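Local coordinates for protein alpha-L-rhamnosidase (Streptomyces avermitilis, PDB 3W5M) that hydrolyses terminal non-reducing alpha-L-rhamnose residues, releasing L-rhamnose from citrus flavonoids and gum arabic, and binds L-rhamnose through a separate calcium-dependent carbohydrate-binding module, at residues A528-L531 with I537-A540; G883-K888 with T892-W897; S899-P902 with F906-P909. All coordinates share one frame; numbering follows the deposited sequence.

Interaction 1 of 3, residues A528-L531 with I537-A540; sequences AEVL and IYTA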
# COMPACT_ATOMS: atom_id res chain seq x y z
N ALA A 528 8.21 14.20 -7.02
CA ALA A 528 7.98 15.02 -5.82
C ALA A 528 6.53 15.29 -5.57
O ALA A 528 5.74 15.42 -6.50
CB ALA A 528 8.73 16.36 -5.91
N GLU A 529 6.19 15.46 -4.29
CA GLU A 529 4.81 15.77 -3.92
C GLU A 529 4.51 17.27 -4.02
O GLU A 529 3.36 17.65 -4.25
CB GLU A 529 4.58 15.34 -2.45
CG GLU A 529 4.79 13.87 -2.12
CD GLU A 529 4.21 13.52 -0.75
OE1 GLU A 529 4.88 13.83 0.27
OE2 GLU A 529 3.08 12.96 -0.70
N VAL A 530 5.53 18.11 -3.82
CA VAL A 530 5.38 19.58 -3.77
C VAL A 530 6.57 20.28 -4.42
O VAL A 530 7.58 19.62 -4.75
CB VAL A 530 5.21 20.08 -2.30
CG1 VAL A 530 3.90 19.55 -1.70
CG2 VAL A 530 6.40 19.66 -1.45
N LEU A 531 6.45 21.60 -4.59
CA LEU A 531 7.48 22.44 -5.20
C LEU A 531 8.02 23.45 -4.22
O LEU A 531 7.35 23.79 -3.23
CB LEU A 531 6.90 23.21 -6.39
CG LEU A 531 6.33 22.46 -7.60
CD1 LEU A 531 5.81 23.44 -8.63
CD2 LEU A 531 7.35 21.51 -8.23
N ILE A 537 11.44 21.16 -7.88
CA ILE A 537 10.87 20.13 -7.00
C ILE A 537 11.52 20.07 -5.62
O ILE A 537 12.72 20.32 -5.46
CB ILE A 537 10.84 18.72 -7.64
CG1 ILE A 537 12.27 18.20 -7.90
CG2 ILE A 537 9.97 18.74 -8.89
CD1 ILE A 537 12.37 16.69 -8.09
N TYR A 538 10.68 19.81 -4.62
CA TYR A 538 11.12 19.66 -3.25
C TYR A 538 11.05 18.18 -2.91
O TYR A 538 9.98 17.59 -3.03
CB TYR A 538 10.19 20.44 -2.31
CG TYR A 538 10.49 20.25 -0.84
CD1 TYR A 538 11.54 20.92 -0.22
CD2 TYR A 538 9.72 19.39 -0.05
CE1 TYR A 538 11.82 20.75 1.14
CE2 TYR A 538 9.99 19.22 1.31
CZ TYR A 538 11.04 19.91 1.90
OH TYR A 538 11.29 19.75 3.26
N THR A 539 12.17 17.62 -2.47
CA THR A 539 12.24 16.17 -2.20
C THR A 539 12.79 15.85 -0.81
O THR A 539 12.89 14.69 -0.45
CB THR A 539 13.13 15.41 -3.24
OG1 THR A 539 14.41 16.03 -3.30
CG2 THR A 539 12.50 15.39 -4.62
N ALA A 540 13.14 16.86 -0.01
CA ALA A 540 13.72 16.61 1.31
C ALA A 540 12.86 15.72 2.22
O ALA A 540 13.38 14.93 3.03
CB ALA A 540 14.05 17.92 2.00
O HOH W 1 8.26 15.63 -2.25

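Interaction 2 of 3, residues G883-K888 with T892-W897; sequences GYPIDK and TMWERW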
# COMPACT_ATOMS: atom_id res chain seq x y z
N GLY A 883 -9.92 23.02 5.34
CA GLY A 883 -9.98 24.03 4.30
C GLY A 883 -8.60 24.65 4.06
O GLY A 883 -8.27 25.00 2.93
N TYR A 884 -7.83 24.80 5.12
CA TYR A 884 -6.52 25.44 5.02
C TYR A 884 -5.64 24.77 3.93
O TYR A 884 -5.22 25.46 3.01
CB TYR A 884 -5.83 25.48 6.38
CG TYR A 884 -4.38 25.88 6.34
CD1 TYR A 884 -4.00 27.23 6.17
CD2 TYR A 884 -3.38 24.92 6.47
CE1 TYR A 884 -2.65 27.58 6.14
CE2 TYR A 884 -2.04 25.26 6.44
CZ TYR A 884 -1.68 26.59 6.27
OH TYR A 884 -0.32 26.89 6.25
N PRO A 885 -5.43 23.43 4.00
CA PRO A 885 -4.59 22.77 2.97
C PRO A 885 -5.19 22.83 1.58
O PRO A 885 -4.44 23.00 0.62
CB PRO A 885 -4.47 21.32 3.48
CG PRO A 885 -4.68 21.43 4.95
CD PRO A 885 -5.72 22.52 5.12
N ILE A 886 -6.52 22.75 1.48
CA ILE A 886 -7.22 22.86 0.21
C ILE A 886 -6.96 24.21 -0.47
O ILE A 886 -6.76 24.27 -1.70
CB ILE A 886 -8.72 22.56 0.34
CG1 ILE A 886 -8.88 21.10 0.83
CG2 ILE A 886 -9.42 22.80 -0.99
CD1 ILE A 886 -10.31 20.60 0.90
N ASP A 887 -6.97 25.28 0.33
CA ASP A 887 -6.66 26.62 -0.19
C ASP A 887 -5.20 26.74 -0.67
O ASP A 887 -4.91 27.56 -1.55
CB ASP A 887 -7.00 27.71 0.84
CG ASP A 887 -8.50 27.95 0.95
OD1 ASP A 887 -9.26 27.53 0.05
OD2 ASP A 887 -8.94 28.59 1.95
N LYS A 888 -4.32 25.90 -0.12
CA LYS A 888 -2.92 25.81 -0.57
C LYS A 888 -2.71 24.82 -1.71
O LYS A 888 -1.58 24.44 -1.99
CB LYS A 888 -1.98 25.46 0.59
CG LYS A 888 -2.11 26.35 1.81
CD LYS A 888 -1.47 27.71 1.60
CE LYS A 888 -0.19 27.85 2.39
NZ LYS A 888 -0.44 28.19 3.81
N THR A 892 -4.60 15.80 -1.80
CA THR A 892 -4.64 14.63 -0.93
C THR A 892 -4.66 15.18 0.48
O THR A 892 -4.65 16.40 0.65
CB THR A 892 -3.40 13.72 -1.08
OG1 THR A 892 -2.19 14.49 -0.97
CG2 THR A 892 -3.43 12.97 -2.41
N MET A 893 -4.71 14.30 1.48
CA MET A 893 -4.67 14.74 2.88
C MET A 893 -3.23 14.72 3.33
O MET A 893 -2.48 13.77 3.03
CB MET A 893 -5.52 13.86 3.81
CG MET A 893 -6.91 13.58 3.27
SD MET A 893 -7.86 15.02 2.78
CE MET A 893 -8.11 15.64 4.45
N TRP A 894 -2.83 15.75 4.06
CA TRP A 894 -1.45 15.81 4.58
C TRP A 894 -1.26 15.12 5.91
O TRP A 894 -2.21 15.01 6.71
CB TRP A 894 -1.00 17.28 4.73
CG TRP A 894 -1.09 18.11 3.51
CD1 TRP A 894 -1.17 17.70 2.21
CD2 TRP A 894 -1.03 19.54 3.48
NE1 TRP A 894 -1.19 18.80 1.37
CE2 TRP A 894 -1.09 19.94 2.13
CE3 TRP A 894 -0.93 20.52 4.48
CZ2 TRP A 894 -1.09 21.30 1.75
CZ3 TRP A 894 -0.91 21.88 4.10
CH2 TRP A 894 -0.98 22.24 2.74
N GLU A 895 -0.03 14.70 6.19
CA GLU A 895 0.32 14.12 7.47
C GLU A 895 0.06 15.08 8.64
O GLU A 895 -0.31 14.62 9.72
CB GLU A 895 1.78 13.70 7.51
CG GLU A 895 2.19 12.86 8.71
CD GLU A 895 3.61 12.30 8.60
OE1 GLU A 895 4.39 12.84 7.77
OE2 GLU A 895 3.94 11.33 9.33
N ARG A 896 0.30 16.38 8.43
CA ARG A 896 0.22 17.40 9.51
C ARG A 896 -0.79 18.46 9.15
O ARG A 896 -0.96 18.79 7.99
CB ARG A 896 1.58 18.09 9.70
CG ARG A 896 2.70 17.21 10.23
CD ARG A 896 4.03 17.94 10.07
NE ARG A 896 5.19 17.17 10.49
CZ ARG A 896 5.68 17.14 11.73
NH1 ARG A 896 5.09 17.83 12.70
NH2 ARG A 896 6.73 16.40 12.02
N TRP A 897 -1.44 19.06 10.15
CA TRP A 897 -2.30 20.19 9.86
C TRP A 897 -1.51 21.32 9.16
O TRP A 897 -2.05 22.05 8.32
CB TRP A 897 -2.97 20.68 11.16
CG TRP A 897 -3.92 19.65 11.76
CD1 TRP A 897 -3.76 18.95 12.92
CD2 TRP A 897 -5.18 19.22 11.20
NE1 TRP A 897 -4.85 18.12 13.13
CE2 TRP A 897 -5.74 18.29 12.10
CE3 TRP A 897 -5.90 19.57 10.05
CZ2 TRP A 897 -6.97 17.65 11.85
CZ3 TRP A 897 -7.12 18.95 9.80
CH2 TRP A 897 -7.65 18.00 10.71

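Interaction 3 of 3, residues S899-P902 with F906-P909; sequences SIQP and FQTP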
# COMPACT_ATOMS: atom_id res chain seq x y z
N SER A 899 1.56 20.89 7.25
CA SER A 899 2.67 20.36 6.43
C SER A 899 3.33 21.47 5.58
O SER A 899 4.55 21.49 5.44
CB SER A 899 2.23 19.16 5.58
OG SER A 899 2.07 18.03 6.42
N ILE A 900 2.51 22.37 5.04
CA ILE A 900 2.95 23.71 4.65
C ILE A 900 2.46 24.64 5.75
O ILE A 900 1.26 24.66 6.06
CB ILE A 900 2.35 24.19 3.32
CG1 ILE A 900 2.75 23.27 2.15
CG2 ILE A 900 2.83 25.62 3.03
CD1 ILE A 900 1.90 23.43 0.89
N GLN A 901 3.38 25.40 6.35
CA GLN A 901 3.03 26.29 7.47
C GLN A 901 2.46 27.64 7.00
O GLN A 901 2.65 28.00 5.83
CB GLN A 901 4.23 26.54 8.36
CG GLN A 901 5.02 25.29 8.64
CD GLN A 901 5.77 25.38 9.93
OE1 GLN A 901 7.00 25.29 9.96
NE2 GLN A 901 5.05 25.57 11.03
N PRO A 902 1.77 28.37 7.90
CA PRO A 902 1.11 29.62 7.53
C PRO A 902 2.07 30.69 6.99
O PRO A 902 1.64 31.54 6.21
CB PRO A 902 0.44 30.09 8.83
CG PRO A 902 0.30 28.85 9.64
CD PRO A 902 1.51 28.03 9.31
N PHE A 906 7.93 24.76 4.76
CA PHE A 906 7.54 23.37 5.03
C PHE A 906 7.83 23.01 6.46
O PHE A 906 8.75 23.54 7.08
CB PHE A 906 8.30 22.42 4.09
CG PHE A 906 7.97 22.62 2.65
CD1 PHE A 906 6.66 22.50 2.19
CD2 PHE A 906 8.99 22.88 1.72
CE1 PHE A 906 6.36 22.66 0.84
CE2 PHE A 906 8.69 23.05 0.38
CZ PHE A 906 7.38 22.94 -0.06
N GLN A 907 7.03 22.09 7.00
CA GLN A 907 7.36 21.48 8.26
C GLN A 907 8.64 20.66 8.10
O GLN A 907 9.20 20.57 6.98
CB GLN A 907 6.19 20.60 8.75
CG GLN A 907 5.36 21.23 9.86
CD GLN A 907 6.05 21.22 11.20
OE1 GLN A 907 7.18 20.75 11.35
NE2 GLN A 907 5.35 21.74 12.21
N THR A 908 9.11 20.07 9.19
CA THR A 908 10.41 19.40 9.16
C THR A 908 10.42 18.17 8.25
O THR A 908 9.60 17.26 8.44
CB THR A 908 10.93 19.00 10.54
OG1 THR A 908 12.11 18.22 10.36
CG2 THR A 908 9.92 18.16 11.32
N PRO A 909 11.39 18.11 7.31
CA PRO A 909 11.56 16.94 6.42
C PRO A 909 11.91 15.66 7.18
O PRO A 909 11.95 14.59 6.58
CB PRO A 909 12.73 17.36 5.52
CG PRO A 909 13.49 18.39 6.31
CD PRO A 909 12.41 19.15 7.05

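Interaction 1 of 3, residues A528-L531 with I537-A540
Val530 and Tyr538 meet across a short, irregular beta hairpin, strands 530-531 and 537-538, in the concanavalin-like domain of this family 78 glycosidase. One direct backbone hydrogen bond joins the two segments. Tyr538 N gives it to Val530 O at 3.1 Å, and it is nearly straight (166°). The two side chains lie alongside each other and point the same way. Val530 CG2 sits between its backbone N and carbonyl carbon. From there it approaches the Tyr538 ring obliquely, 3.6 Å from CD2. Tyr538 CG is anti to its own backbone N (chi1 175°), and the far end of the ring leads away from the hairpin. The same ring meets Phe906, and Val530 also touches that phenylalanine. Ala540 N lies over the centre of one face of the Tyr538 ring.

The Leu531 and Ile537 side chains diverge at CB, yet their ends meet at a slant. Leu531 CD2 comes 3.9 Å from Ile537 CG2. Both residues also pack on Val500 and Tyr572 of neighbouring strands. Ala528 faces the second segment directly, and its CB rests 3.6 Å from Ile537 CB. Here the chains are too far apart for a direct backbone bond, and a water fills in. It accepts from Glu529 N at 2.9 Å and donates to Tyr538 O at 2.7 Å.

Interaction 2 of 3, residues G883-K888 with T892-W897
Tyr884 meets the second segment through CD2 and CE2. Tyr884 CD2 lies 3.7 Å from Trp897 O, and CE2 approaches Trp894 CZ3 obliquely, at 4.3 Å. Its ring stands with CG anti to the backbone N (chi1 169°), which carries the hydroxyl across to Ile900 O, its hydrogen-bond partner beyond the two segments. Pro885 follows and makes the main contact. Its CB sits 3.5 Å from the centroid of the Trp894 six-membered ring, only 5° off the ring normal, in a CH-pi contact. CG of the same proline leans towards CE3 and CZ3, and its CA lies 3.7 Å from CH2.

The helix 883-887 belongs to the six-hairpin glycosidase domain, an (alpha/alpha)6 barrel. The 892-897 loop it packs against carries Glu895, the inferred proton acceptor. An alanine at Trp894 would remove the indole face, and Pro885 would probably lose its CH-pi partner, opening a gap between helix and loop.

Lys888 is the first residue to leave helical geometry. Its CB reaches the indole edge near the ring plane, 4.0 Å from Trp894 CH2. The rest of the chain bends away at chi2, chi3 and chi4. That fold brings Lys888 NZ back to Tyr884 OH, to which it donates at 2.8 Å.

Interaction 3 of 3, residues S899-P902 with F906-P909
This contact is a single backbone bridge within the long loop between helices 883-887 and 923-929 of the six-hairpin glycosidase domain. The loop runs beside the catalytic site, and the side chain of Ser899 is about 4 Å from that of Glu895, the inferred proton acceptor. Ile900 and Phe906 form the bridge, with their CA atoms 4.6 Å apart. Its hydrogen bond runs from Gln907 N to Ser899 O at 3.0 Å and is nearly straight at the hydrogen. The donor stands above the carbonyl plane. The same oxygen also receives a CA-H...O contact from Phe906 CA. The CB of Ser899 points away from the second segment, and its OG bonds to Asn912 and to the backbone N of Arg896.

Ile900 and Phe906 send their side chains the same way, side by side. Both set the first branch (CG1 in Ile900, CG in Phe906) anti to the carbonyl carbon (chi1 -61° and -64°), which brings Ile900 CG1 to the edge of the phenyl ring. It lies near the ring plane, 3.9 Å from Phe906 CE1. The ring also packs against the hairpin of residues 528-540.

Gln901 points toward the other segment and runs extended beyond CG. Gln907 bends at chi2, and the two chains cross at about a right angle. Their amide planes are stacked, 19° apart, with the NE2 atoms 4.0 Å from each other. The two amides meet by packing, without a hydrogen bond between them. Gln907 OE1 takes a bond from Thr908 N in its carbonyl plane, on a lone pair, at 3.0 Å. Gln907 NE2 bonds to Asp898. Both ends of the Gln907 amide are thus held, so it is likely to be fixed in rotation and to offer Gln901 a flat surface to stack on.

Interactions 2 and 3 lie in the glycosidase domain, on successive parts of one chain region. Interaction 1 belongs to the concanavalin-like domain. Interaction 2 is buried and apolar across its segments, with a proline on an indole face. Interaction 3 lies at the surface and combines a backbone bond with stacked amides. Interaction 1 is partly buried and adds a water to its backbone bond. Interaction 3 touches both others. Its phenylalanine and Pro909 pack against Tyr538 of interaction 1, joining the two domains. Tyr884 and Ile900 link interaction 3 to interaction 2. Interactions 1 and 2 come within about 5 Å at their nearest atoms without touching.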